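Local atomic coordinates of uncharacterized protein (Enterococcus faecalis, PDB entry 3CLQ), a protein that is of unknown function but belongs to the AllG family, whose name suggests a part in an oxamate carbamoyltransferase. Residues Q11-E16 and H249-S254; S132-K137 and D230-P235; V265-R270 and N403-V408; E336-S341 and I357-F362; L345-K350 and T377-V382. One frame throughout, in Å; residues are numbered along the deposited sequence.

Contact 1. Residues Q11-E16 and H249-S254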
# COMPACT_ATOMS: atom_id res chain seq x y z
N GLN B 11 12.88 35.18 8.09
CA GLN B 11 11.50 34.71 8.13
C GLN B 11 10.83 34.85 6.75
O GLN B 11 10.15 33.94 6.30
CB GLN B 11 10.71 35.37 9.26
CG GLN B 11 10.52 34.47 10.50
CD GLN B 11 11.65 33.45 10.70
OE1 GLN B 11 11.47 32.25 10.48
NE2 GLN B 11 12.82 33.91 11.11
N GLN B 12 11.03 35.97 6.07
CA GLN B 12 10.46 36.13 4.74
C GLN B 12 11.04 35.14 3.75
O GLN B 12 10.30 34.52 2.98
CB GLN B 12 10.69 37.54 4.21
CG GLN B 12 9.78 38.57 4.83
CD GLN B 12 10.38 39.97 4.78
OE1 GLN B 12 10.16 40.77 5.69
NE2 GLN B 12 11.16 40.25 3.74
N ALA B 13 12.36 34.99 3.76
CA ALA B 13 13.01 34.15 2.78
C ALA B 13 12.65 32.68 2.99
O ALA B 13 12.51 31.93 2.02
CB ALA B 13 14.50 34.34 2.83
N ASN B 14 12.50 32.28 4.25
CA ASN B 14 12.16 30.89 4.51
C ASN B 14 10.74 30.57 4.03
O ASN B 14 10.49 29.49 3.52
CB ASN B 14 12.38 30.54 5.99
CG ASN B 14 13.86 30.58 6.39
OD1 ASN B 14 14.68 31.24 5.75
ND2 ASN B 14 14.20 29.88 7.47
N GLU B 15 9.85 31.55 4.18
CA GLU B 15 8.49 31.48 3.67
C GLU B 15 8.44 31.18 2.16
O GLU B 15 7.72 30.28 1.70
CB GLU B 15 7.76 32.78 3.96
CG GLU B 15 6.31 32.81 3.45
CD GLU B 15 5.37 31.84 4.19
OE1 GLU B 15 5.61 31.59 5.40
OE2 GLU B 15 4.40 31.34 3.57
N GLU B 16 9.20 31.97 1.40
CA GLU B 16 9.30 31.80 -0.05
C GLU B 16 9.97 30.46 -0.39
O GLU B 16 9.46 29.71 -1.23
CB GLU B 16 10.03 33.01 -0.69
CG GLU B 16 10.29 32.96 -2.22
CD GLU B 16 9.05 32.58 -3.09
OE1 GLU B 16 7.89 32.62 -2.61
OE2 GLU B 16 9.24 32.23 -4.29
N HIS B 249 15.99 25.95 -3.53
CA HIS B 249 17.38 26.38 -3.38
C HIS B 249 17.67 27.77 -3.98
O HIS B 249 17.00 28.18 -4.90
CB HIS B 249 18.31 25.34 -4.00
CG HIS B 249 19.72 25.43 -3.51
ND1 HIS B 249 20.78 25.64 -4.35
CD2 HIS B 249 20.23 25.36 -2.26
CE1 HIS B 249 21.90 25.69 -3.65
NE2 HIS B 249 21.59 25.52 -2.37
N ASN B 250 18.68 28.47 -3.46
CA ASN B 250 19.07 29.82 -3.95
C ASN B 250 18.03 30.91 -3.71
O ASN B 250 17.64 31.59 -4.63
CB ASN B 250 19.41 29.82 -5.44
CG ASN B 250 20.44 28.79 -5.78
OD1 ASN B 250 21.62 28.93 -5.44
ND2 ASN B 250 20.01 27.75 -6.49
N VAL B 251 17.56 31.03 -2.48
CA VAL B 251 16.70 32.12 -2.12
C VAL B 251 17.54 32.99 -1.20
O VAL B 251 17.90 32.56 -0.10
CB VAL B 251 15.44 31.59 -1.40
CG1 VAL B 251 14.47 32.72 -1.11
CG2 VAL B 251 14.78 30.56 -2.26
N GLU B 252 17.88 34.19 -1.68
CA GLU B 252 18.64 35.15 -0.90
C GLU B 252 18.12 35.16 0.55
O GLU B 252 16.91 35.23 0.77
CB GLU B 252 18.57 36.56 -1.51
CG GLU B 252 19.36 37.62 -0.70
CD GLU B 252 19.50 38.99 -1.41
OE1 GLU B 252 19.87 40.00 -0.75
OE2 GLU B 252 19.25 39.07 -2.63
N ASN B 253 19.05 35.06 1.50
CA ASN B 253 18.76 35.11 2.94
C ASN B 253 18.18 33.85 3.57
O ASN B 253 18.07 33.79 4.78
CB ASN B 253 17.87 36.31 3.30
CG ASN B 253 18.48 37.66 2.92
OD1 ASN B 253 19.65 37.93 3.17
ND2 ASN B 253 17.66 38.52 2.31
N SER B 254 17.80 32.84 2.78
CA SER B 254 17.17 31.64 3.37
C SER B 254 18.12 30.67 4.10
O SER B 254 19.18 30.29 3.58
CB SER B 254 16.37 30.86 2.34
OG SER B 254 16.05 29.55 2.82
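A type II beta turn from Val251 to Ser254 packs against one side of helix 6-23, joining the N-terminal helix to the connection between helix 234-247 and strand 257-263. The turn is closed by Ser254 N, which donates to Val251 O at 2.9 Å, and Asn253 takes its third position with a positive phi of 78°.

The apolar part centres on Ala13, whose methyl group faces into the turn. Its CB lies 3.3 Å from Glu252 O and 3.6 Å from Ser254 N, so it rests against backbone polar atoms as much as against carbon. Asn253 contributes its CB rather than its amide, 3.9 Å from Ala13 CB. Val251, with CG1 anti to its backbone N (chi1 -176°), puts that methyl 3.8 Å from Ala13 O. One helical turn further on, Glu16 CG, anti to its backbone N, comes within van der Waals range of the same methyl at the exposed rim, and Val251 also meets Ala17 of the helix.

No hydrogen bond links the two segments directly; the polar groups find their partners outside them. Asn14 OD1 accepts from the backbone N of Thr255, which ties the helix to the residue that follows the turn. Val251 N is bonded to Ser272 OG. Ser254 OG, anti to its own backbone N (chi1 166°), is hydrogen-bonded to Ile256 N, while Asn14 OD1 comes to 3.5 Å from Ser254 CA.

Contact 2. Residues S132-K137 and D230-P235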
# COMPACT_ATOMS: atom_id res chain seq x y z
N SER B 132 16.80 1.16 -9.42
CA SER B 132 17.14 0.04 -8.57
C SER B 132 17.51 -1.16 -9.43
O SER B 132 16.71 -1.64 -10.24
CB SER B 132 15.95 -0.31 -7.67
OG SER B 132 16.04 -1.63 -7.18
N GLU B 133 18.73 -1.64 -9.29
CA GLU B 133 19.02 -3.02 -9.63
C GLU B 133 18.23 -3.66 -8.52
O GLU B 133 17.84 -2.95 -7.60
CB GLU B 133 20.50 -3.25 -9.46
CG GLU B 133 21.30 -2.07 -9.98
CD GLU B 133 22.72 -2.04 -9.44
OE1 GLU B 133 22.98 -1.18 -8.56
OE2 GLU B 133 23.56 -2.87 -9.88
N GLN B 134 17.90 -4.93 -8.55
CA GLN B 134 16.88 -5.28 -7.54
C GLN B 134 17.32 -6.26 -6.47
O GLN B 134 16.58 -6.53 -5.53
CB GLN B 134 15.54 -5.68 -8.18
CG GLN B 134 14.69 -4.51 -8.69
CD GLN B 134 13.59 -4.08 -7.70
OE1 GLN B 134 12.50 -4.68 -7.64
NE2 GLN B 134 13.86 -3.04 -6.92
N LEU B 135 18.53 -6.79 -6.61
CA LEU B 135 18.99 -7.83 -5.70
C LEU B 135 19.75 -7.28 -4.48
O LEU B 135 19.82 -6.06 -4.27
CB LEU B 135 19.82 -8.89 -6.47
CG LEU B 135 19.09 -10.12 -7.04
CD1 LEU B 135 18.87 -11.23 -5.97
CD2 LEU B 135 17.77 -9.77 -7.76
N ALA B 136 20.28 -8.20 -3.66
CA ALA B 136 21.17 -7.85 -2.56
C ALA B 136 22.63 -7.78 -3.06
O ALA B 136 23.40 -6.94 -2.60
CB ALA B 136 21.02 -8.84 -1.43
N LYS B 137 23.01 -8.66 -3.99
CA LYS B 137 24.33 -8.58 -4.63
C LYS B 137 24.24 -7.54 -5.75
O LYS B 137 23.79 -7.83 -6.86
CB LYS B 137 24.80 -9.94 -5.17
CG LYS B 137 26.32 -10.04 -5.30
CD LYS B 137 26.78 -10.75 -6.60
CE LYS B 137 27.14 -12.25 -6.41
NZ LYS B 137 25.94 -13.15 -6.31
N ASP B 230 11.25 -5.19 -3.01
CA ASP B 230 10.29 -4.12 -2.83
C ASP B 230 10.93 -2.73 -2.95
O ASP B 230 10.32 -1.75 -2.59
CB ASP B 230 9.49 -4.29 -1.54
CG ASP B 230 10.33 -4.12 -0.30
OD1 ASP B 230 9.77 -4.19 0.83
OD2 ASP B 230 11.55 -3.90 -0.47
N TYR B 231 12.14 -2.66 -3.49
CA TYR B 231 12.87 -1.41 -3.51
C TYR B 231 12.76 -0.61 -4.80
O TYR B 231 13.37 0.45 -4.93
CB TYR B 231 14.35 -1.67 -3.22
CG TYR B 231 15.15 -0.40 -2.99
CD1 TYR B 231 14.86 0.44 -1.90
CD2 TYR B 231 16.16 -0.03 -3.87
CE1 TYR B 231 15.58 1.62 -1.69
CE2 TYR B 231 16.90 1.16 -3.68
CZ TYR B 231 16.60 1.98 -2.58
OH TYR B 231 17.32 3.14 -2.39
N PHE B 232 12.02 -1.09 -5.77
CA PHE B 232 12.00 -0.41 -7.07
C PHE B 232 11.67 1.11 -7.08
O PHE B 232 12.20 1.84 -7.89
CB PHE B 232 11.10 -1.14 -8.06
CG PHE B 232 11.19 -0.58 -9.42
CD1 PHE B 232 12.37 -0.73 -10.17
CD2 PHE B 232 10.16 0.20 -9.93
CE1 PHE B 232 12.50 -0.17 -11.43
CE2 PHE B 232 10.28 0.77 -11.19
CZ PHE B 232 11.46 0.58 -11.95
N SER B 233 10.79 1.58 -6.21
CA SER B 233 10.42 3.00 -6.20
C SER B 233 11.30 3.88 -5.28
O SER B 233 11.11 5.11 -5.22
CB SER B 233 8.96 3.14 -5.77
OG SER B 233 8.84 2.80 -4.40
N GLY B 234 12.21 3.24 -4.55
CA GLY B 234 13.10 3.95 -3.64
C GLY B 234 13.78 5.12 -4.32
O GLY B 234 13.64 6.27 -3.88
N PRO B 235 14.55 4.85 -5.38
CA PRO B 235 15.13 5.95 -6.14
C PRO B 235 14.11 6.99 -6.58
O PRO B 235 14.40 8.20 -6.55
CB PRO B 235 15.77 5.24 -7.34
CG PRO B 235 16.18 3.93 -6.77
CD PRO B 235 14.98 3.55 -5.90
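A type I beta turn from Tyr231 to Gly234 leads into helix 234-247, and the loop after strand 126-130 packs against it. The backbones come closest at Ser132 and Phe232, with their CA atoms 5.4 Å apart.

On the tight, buried side, Ser132 sits among three residues of the turn and helix start. Its CB lies 4.0 Å from Phe232 CA, and its OG reaches the edge of the Tyr231 ring, near the ring plane, 3.7 Å from CD2. Pro235 approaches from the helix, its CG 3.9 Å from Ser132 N. The Gln134 side chain bends at chi2 (-98°), which lays its terminal amide against the backbone of Phe232, the amide and phenyl planes nearly perpendicular at 86°. Helices 195-210 and 216-226 add Leu201 and Leu226 round Phe232.

The loose side begins at Leu135. From there to Lys137 the chain is exposed and runs away from the turn, while Asp230 points outward from the other segment.

Tyr231 is held at its hydroxyl, hydrogen-bonded to Ser104 OG, and on one ring face, where Gly234 CA lies 3.9 Å above the plane, offset toward the rim.

Contact 3. Residues V265-R270 and N403-V408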
# COMPACT_ATOMS: atom_id res chain seq x y z
N VAL B 265 32.29 8.72 3.82
CA VAL B 265 33.39 9.33 4.54
C VAL B 265 32.95 10.67 5.14
O VAL B 265 33.27 10.97 6.29
CB VAL B 265 34.62 9.55 3.61
CG1 VAL B 265 35.78 10.18 4.37
CG2 VAL B 265 35.08 8.25 2.98
N GLU B 266 32.21 11.47 4.37
CA GLU B 266 31.79 12.78 4.83
C GLU B 266 30.30 13.04 4.68
O GLU B 266 29.65 12.53 3.76
CB GLU B 266 32.51 13.89 4.07
CG GLU B 266 33.97 14.06 4.39
CD GLU B 266 34.46 15.45 4.07
OE1 GLU B 266 34.21 15.94 2.94
OE2 GLU B 266 35.09 16.07 4.95
N PHE B 267 29.77 13.87 5.56
CA PHE B 267 28.41 14.35 5.44
C PHE B 267 28.44 15.77 4.91
O PHE B 267 29.31 16.58 5.30
CB PHE B 267 27.74 14.34 6.79
CG PHE B 267 26.30 14.22 6.72
CD1 PHE B 267 25.68 13.00 6.93
CD2 PHE B 267 25.52 15.33 6.39
CE1 PHE B 267 24.30 12.89 6.85
CE2 PHE B 267 24.15 15.21 6.32
CZ PHE B 267 23.55 14.00 6.55
N GLY B 268 27.51 16.07 4.01
CA GLY B 268 27.52 17.35 3.32
C GLY B 268 26.13 17.91 3.03
O GLY B 268 25.23 17.21 2.55
N ILE B 269 25.98 19.20 3.31
CA ILE B 269 24.71 19.85 3.11
C ILE B 269 24.87 21.14 2.33
O ILE B 269 25.97 21.65 2.20
CB ILE B 269 24.02 20.13 4.45
CG1 ILE B 269 24.79 21.20 5.23
CG2 ILE B 269 23.93 18.84 5.25
CD1 ILE B 269 24.05 21.73 6.44
N ARG B 270 23.76 21.64 1.80
CA ARG B 270 23.72 22.92 1.12
C ARG B 270 22.60 23.70 1.78
O ARG B 270 21.65 23.10 2.26
CB ARG B 270 23.43 22.69 -0.35
CG ARG B 270 24.43 21.74 -0.97
CD ARG B 270 24.39 21.82 -2.45
NE ARG B 270 23.05 21.45 -2.90
CZ ARG B 270 22.65 21.46 -4.16
NH1 ARG B 270 23.48 21.84 -5.14
NH2 ARG B 270 21.40 21.10 -4.44
N ASN B 403 22.61 10.63 12.55
CA ASN B 403 22.40 12.08 12.42
C ASN B 403 23.49 12.71 11.56
O ASN B 403 24.53 12.10 11.30
CB ASN B 403 22.32 12.77 13.80
CG ASN B 403 21.34 12.08 14.78
OD1 ASN B 403 21.64 11.02 15.34
ND2 ASN B 403 20.18 12.70 15.00
N PRO B 404 23.24 13.93 11.06
CA PRO B 404 24.37 14.67 10.51
C PRO B 404 25.21 15.09 11.69
O PRO B 404 24.73 15.03 12.82
CB PRO B 404 23.71 15.90 9.86
CG PRO B 404 22.27 15.62 9.83
CD PRO B 404 21.99 14.69 10.96
N PRO B 405 26.47 15.50 11.45
CA PRO B 405 27.35 15.97 12.53
C PRO B 405 27.10 17.44 12.89
O PRO B 405 26.80 18.25 12.02
CB PRO B 405 28.74 15.80 11.93
CG PRO B 405 28.54 16.03 10.47
CD PRO B 405 27.14 15.54 10.14
N ALA B 406 27.24 17.79 14.16
CA ALA B 406 26.89 19.13 14.62
C ALA B 406 27.55 20.26 13.84
O ALA B 406 26.89 21.26 13.53
CB ALA B 406 27.19 19.27 16.10
N ASN B 407 28.84 20.10 13.52
CA ASN B 407 29.67 21.20 12.98
C ASN B 407 29.11 21.79 11.69
O ASN B 407 29.17 22.99 11.45
CB ASN B 407 31.13 20.74 12.72
CG ASN B 407 31.25 19.84 11.48
OD1 ASN B 407 30.79 18.70 11.48
ND2 ASN B 407 31.82 20.39 10.40
N VAL B 408 28.58 20.92 10.86
CA VAL B 408 28.15 21.33 9.55
C VAL B 408 27.16 22.50 9.60
O VAL B 408 27.19 23.39 8.75
CB VAL B 408 27.65 20.11 8.77
CG1 VAL B 408 26.19 20.26 8.36
CG2 VAL B 408 28.58 19.83 7.61
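Strand residues 266-270 run past an extended Pro404-Pro405 pair that leads into helix 407-419, the nearest CA atoms being those of Phe267 and Pro404 at 6.5 Å. Phe267 and Ile269 point from the strand toward this segment, and Gly268 lies between them.

The Phe267 ring, with CG anti to the backbone N (chi1 -154°), lies alongside Pro404 and points the same way. Pro404 CB sits over one face in a CH-pi contact, 3.9 Å from the ring centroid and 21° off the normal. Pro405 meets the base of the same side chain obliquely, its CD 3.6 Å from Phe267 CB. Within the strand, Ile269 CG2 fills the ring edge, in plane, so the phenyl group is held on a face and at its edge. Ile269 carries CG1 in the crowded position between N and carbonyl carbon (chi1 69°) and meets Val408 tip to tip; CD1 and Val408 CG1 are only 3.2 Å apart, tight for two methyl groups. The other methyl, Val408 CG2, lies 4.1 Å from Phe267 O.

Met260 of strand 257-263 touches both Phe267 and Ile269, and Asn407 ND2 is hydrogen-bonded to Thr281 O of strand 280-283. The contact thus packs the proline lead-in and first turn of the C-terminal helix 407-419 on an inner strand of a four-stranded antiparallel sheet, a helix-on-sheet layer.

Contact 4. Residues E336-S341 and I357-F362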
# COMPACT_ATOMS: atom_id res chain seq x y z
N GLU B 336 8.19 6.10 20.43
CA GLU B 336 9.33 6.93 20.05
C GLU B 336 9.21 7.44 18.63
O GLU B 336 9.62 8.57 18.34
CB GLU B 336 10.65 6.16 20.17
CG GLU B 336 11.22 6.11 21.60
CD GLU B 336 12.35 5.07 21.75
OE1 GLU B 336 12.93 4.60 20.74
OE2 GLU B 336 12.64 4.72 22.91
N ALA B 337 8.67 6.62 17.74
CA ALA B 337 8.57 7.02 16.35
C ALA B 337 7.49 8.09 16.19
O ALA B 337 7.68 9.06 15.47
CB ALA B 337 8.32 5.83 15.44
N LEU B 338 6.37 7.94 16.89
CA LEU B 338 5.35 8.97 16.86
C LEU B 338 5.99 10.24 17.32
O LEU B 338 5.80 11.30 16.75
CB LEU B 338 4.20 8.64 17.81
CG LEU B 338 3.45 7.33 17.53
CD1 LEU B 338 2.15 7.22 18.36
CD2 LEU B 338 3.17 7.21 16.05
N ASN B 339 6.78 10.12 18.37
CA ASN B 339 7.35 11.25 19.04
C ASN B 339 8.36 12.04 18.22
O ASN B 339 8.46 13.26 18.36
CB ASN B 339 8.04 10.74 20.29
CG ASN B 339 7.71 11.56 21.49
OD1 ASN B 339 7.03 11.08 22.41
ND2 ASN B 339 8.17 12.81 21.49
N TYR B 340 9.11 11.34 17.37
CA TYR B 340 10.18 11.95 16.57
C TYR B 340 9.62 12.85 15.46
O TYR B 340 10.14 13.94 15.19
CB TYR B 340 11.07 10.87 15.95
CG TYR B 340 12.33 10.51 16.74
CD1 TYR B 340 13.24 11.50 17.14
CD2 TYR B 340 12.63 9.18 17.03
CE1 TYR B 340 14.41 11.17 17.84
CE2 TYR B 340 13.78 8.83 17.73
CZ TYR B 340 14.68 9.84 18.13
OH TYR B 340 15.83 9.49 18.82
N SER B 341 8.57 12.35 14.82
CA SER B 341 7.91 13.08 13.76
C SER B 341 7.33 14.37 14.32
O SER B 341 7.43 15.41 13.65
CB SER B 341 6.83 12.24 13.12
OG SER B 341 7.40 11.30 12.23
N ILE B 357 0.45 12.65 7.64
CA ILE B 357 0.60 11.40 8.39
C ILE B 357 -0.63 11.08 9.21
O ILE B 357 -0.91 11.72 10.22
CB ILE B 357 1.76 11.48 9.36
CG1 ILE B 357 3.06 11.89 8.64
CG2 ILE B 357 1.92 10.16 10.10
CD1 ILE B 357 4.05 12.48 9.58
N PRO B 358 -1.37 10.04 8.81
CA PRO B 358 -2.66 9.72 9.40
C PRO B 358 -2.61 9.58 10.93
O PRO B 358 -3.34 10.27 11.65
CB PRO B 358 -2.99 8.39 8.75
CG PRO B 358 -2.33 8.47 7.43
CD PRO B 358 -1.02 9.10 7.74
N VAL B 359 -1.74 8.70 11.42
CA VAL B 359 -1.75 8.45 12.86
C VAL B 359 -1.54 9.74 13.69
O VAL B 359 -2.01 9.83 14.81
CB VAL B 359 -0.77 7.32 13.28
CG1 VAL B 359 0.65 7.81 13.23
CG2 VAL B 359 -1.14 6.78 14.66
N LEU B 360 -0.85 10.73 13.14
CA LEU B 360 -0.74 12.04 13.82
C LEU B 360 -1.84 13.01 13.38
O LEU B 360 -1.56 14.16 13.02
CB LEU B 360 0.63 12.65 13.56
CG LEU B 360 1.78 12.31 14.52
CD1 LEU B 360 1.42 11.24 15.57
CD2 LEU B 360 3.04 11.96 13.77
N ASP B 361 -3.09 12.53 13.38
CA ASP B 361 -4.24 13.34 13.00
C ASP B 361 -4.03 14.08 11.68
O ASP B 361 -4.51 15.20 11.50
CB ASP B 361 -4.57 14.36 14.10
CG ASP B 361 -4.97 13.72 15.42
OD1 ASP B 361 -5.60 12.62 15.40
OD2 ASP B 361 -4.69 14.34 16.48
N PHE B 362 -3.29 13.46 10.76
CA PHE B 362 -3.02 14.07 9.45
C PHE B 362 -2.26 15.40 9.53
O PHE B 362 -2.63 16.35 8.83
CB PHE B 362 -4.34 14.27 8.68
CG PHE B 362 -5.09 13.01 8.50
CD1 PHE B 362 -4.91 12.24 7.34
CD2 PHE B 362 -5.93 12.54 9.51
CE1 PHE B 362 -5.60 11.05 7.19
CE2 PHE B 362 -6.61 11.34 9.37
CZ PHE B 362 -6.45 10.59 8.21
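Ser341 OG is gripped by two hydrogen bonds, donating to the backbone O of Phe318 and accepting from the backbone N of Ala321. With OG beside its own backbone N (chi1 -78°) and turned to these partners, the buried serine offers mainly carbon to the facing segment: its CB lies 3.9 Å from Leu360 CD2. Ile357 CD1 comes within 4.4 Å of the hydroxyl oxygen, an apolar neighbour to a polar atom already satisfied.

One turn earlier in helix 334-343, Leu338 takes the larger share. Its CG stands beside the backbone N (chi1 -60°), and the CD2 branch reaches across to Val359 CG1 at 3.8 Å, the two side chains crossing at about a right angle. Leu360 points into the helix face between Leu338 and Ser341, with CD2 4.1 Å from Leu338 O and CD1 4.4 Å from Leu338 CB.

The facing residues form the connection of a beta hairpin between strands 356-357 and 363-369, which belong to a small antiparallel sheet with strand 348-352. Ile357 and Met363 pair through their backbones at its base, and weak internal bonds coil the tip, where Asp361 and Phe362 both have positive phi.

The far side of this hairpin turns to the second subunit, where Asp361 packs on Val334 of that chain. Pro358 and Phe362 line the same interface, meeting Pro324 and Pro328 of the second subunit, and they also pack on each other, with Pro358 CA 3.8 Å above the Phe362 ring, over its centre.

Contact 5. Residues L345-K350 and T377-V382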
# COMPACT_ATOMS: atom_id res chain seq x y z
N LEU B 345 9.33 19.10 14.02
CA LEU B 345 8.65 20.36 13.70
C LEU B 345 9.37 21.59 14.23
O LEU B 345 9.17 22.70 13.75
CB LEU B 345 7.25 20.36 14.30
CG LEU B 345 6.13 19.52 13.70
CD1 LEU B 345 4.91 19.52 14.61
CD2 LEU B 345 5.76 20.04 12.32
N GLU B 346 10.19 21.41 15.26
CA GLU B 346 10.88 22.53 15.89
C GLU B 346 12.09 22.88 15.07
O GLU B 346 12.66 23.97 15.19
CB GLU B 346 11.31 22.15 17.29
CG GLU B 346 10.18 21.63 18.15
CD GLU B 346 10.70 21.04 19.43
OE1 GLU B 346 11.90 21.24 19.75
OE2 GLU B 346 9.90 20.39 20.14
N ILE B 347 12.44 21.94 14.20
CA ILE B 347 13.57 22.06 13.31
C ILE B 347 13.14 22.58 11.93
O ILE B 347 13.97 23.00 11.13
CB ILE B 347 14.18 20.68 13.10
CG1 ILE B 347 15.51 20.55 13.77
CG2 ILE B 347 14.51 20.43 11.65
CD1 ILE B 347 16.19 19.29 13.24
N THR B 348 11.85 22.54 11.65
CA THR B 348 11.39 22.75 10.28
C THR B 348 10.52 23.99 10.16
O THR B 348 10.04 24.50 11.17
CB THR B 348 10.62 21.53 9.77
OG1 THR B 348 9.67 21.11 10.77
CG2 THR B 348 11.57 20.39 9.49
N THR B 349 10.30 24.47 8.95
CA THR B 349 9.63 25.76 8.78
C THR B 349 8.09 25.73 8.88
O THR B 349 7.49 26.60 9.53
CB THR B 349 10.07 26.45 7.48
OG1 THR B 349 11.50 26.40 7.35
CG2 THR B 349 9.61 27.90 7.47
N LYS B 350 7.46 24.75 8.22
CA LYS B 350 6.01 24.52 8.37
C LYS B 350 5.64 23.14 7.84
O LYS B 350 6.47 22.49 7.22
CB LYS B 350 5.15 25.59 7.68
CG LYS B 350 5.22 25.61 6.16
CD LYS B 350 4.19 26.57 5.54
CE LYS B 350 4.55 28.04 5.78
NZ LYS B 350 3.70 28.94 4.95
N THR B 377 17.91 25.02 19.32
CA THR B 377 17.29 23.93 20.05
C THR B 377 18.35 22.96 20.54
O THR B 377 18.20 22.32 21.58
CB THR B 377 16.38 23.12 19.13
OG1 THR B 377 17.15 22.65 18.02
CG2 THR B 377 15.23 23.97 18.63
N GLY B 378 19.41 22.84 19.74
CA GLY B 378 20.41 21.79 19.93
C GLY B 378 20.02 20.47 19.27
O GLY B 378 20.80 19.53 19.24
N MSE B 379 18.81 20.41 18.72
CA MSE B 379 18.26 19.17 18.18
C MSE B 379 18.64 18.94 16.71
O MSE B 379 18.37 19.78 15.85
CB MSE B 379 16.75 19.21 18.32
CG MSE B 379 16.05 17.99 17.88
SE MSE B 379 14.10 18.30 17.95
CE MSE B 379 13.73 18.37 16.06
N LEU B 380 19.25 17.79 16.42
CA LEU B 380 19.64 17.47 15.03
C LEU B 380 18.58 16.69 14.24
O LEU B 380 17.79 15.94 14.82
CB LEU B 380 20.95 16.68 15.01
CG LEU B 380 22.32 17.38 15.08
CD1 LEU B 380 22.26 18.75 15.78
CD2 LEU B 380 23.34 16.46 15.76
N PRO B 381 18.57 16.85 12.91
CA PRO B 381 17.77 15.98 12.06
C PRO B 381 18.02 14.51 12.39
O PRO B 381 19.15 14.09 12.55
CB PRO B 381 18.31 16.27 10.67
CG PRO B 381 18.67 17.68 10.74
CD PRO B 381 19.28 17.86 12.10
N VAL B 382 16.95 13.75 12.52
CA VAL B 382 17.06 12.33 12.72
C VAL B 382 16.92 11.70 11.35
O VAL B 382 15.99 12.03 10.62
CB VAL B 382 15.91 11.81 13.58
CG1 VAL B 382 14.60 11.73 12.76
CG2 VAL B 382 16.25 10.47 14.15
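Leu345 turns away from the facing segment and packs on Met363 and Pro366 of strand 363-369. Glu346 faces the other segment at the exposed rim: its chain, extended beyond CG, crosses Met379 at about a right angle and brings OE1 to 4.1 Å from SE of that residue, modelled as selenomethionine. Beside it Thr377, at the end of helix 371-377, shapes the loop by an ST turn: its OG1 accepts from Met379 N at 2.9 Å with an angle of 161°, and is also hydrogen-bonded to Lys373 O. Gly378, between them, has positive phi.

Ile347 is the buried centre. Its CD1 lies 3.4 Å from Met379 O and 3.6 Å from Pro381 CD, so the tip rests on the backbone and ring of the loop. Met379 extends through its first two torsions and then bends at chi3 (109°), which places CE 3.6 Å from Ile347 CG1. Val374 of helix 371-377 and Ile369 also touch Ile347.

Past Ile347 the chain leaves the loop. Thr348 OG1 bonds back to Met344 O, and Thr349 and Lys350 then both face Thr367 across the antiparallel strand pair, a classic beta bulge.

In the fold
Contacts 1, 3 and 5 form a connected group. Contact 1 meets contact 5 through the Glu15-Lys350 salt bridge, OE2 to NZ 2.9 Å, and contact 3 through packing of His249 on Arg270. Contacts 3 and 5, with centres about 15 Å apart, share a probable hydrogen bond from Asn403 ND2 to Pro381 O at 3.0 Å. Contact 4 joins the group where Tyr340 packs on Val382. Contact 2 stands apart, its centre about 35 Å from that of contact 1, on the opposite side of the chain's centre. No active site is established for this protein.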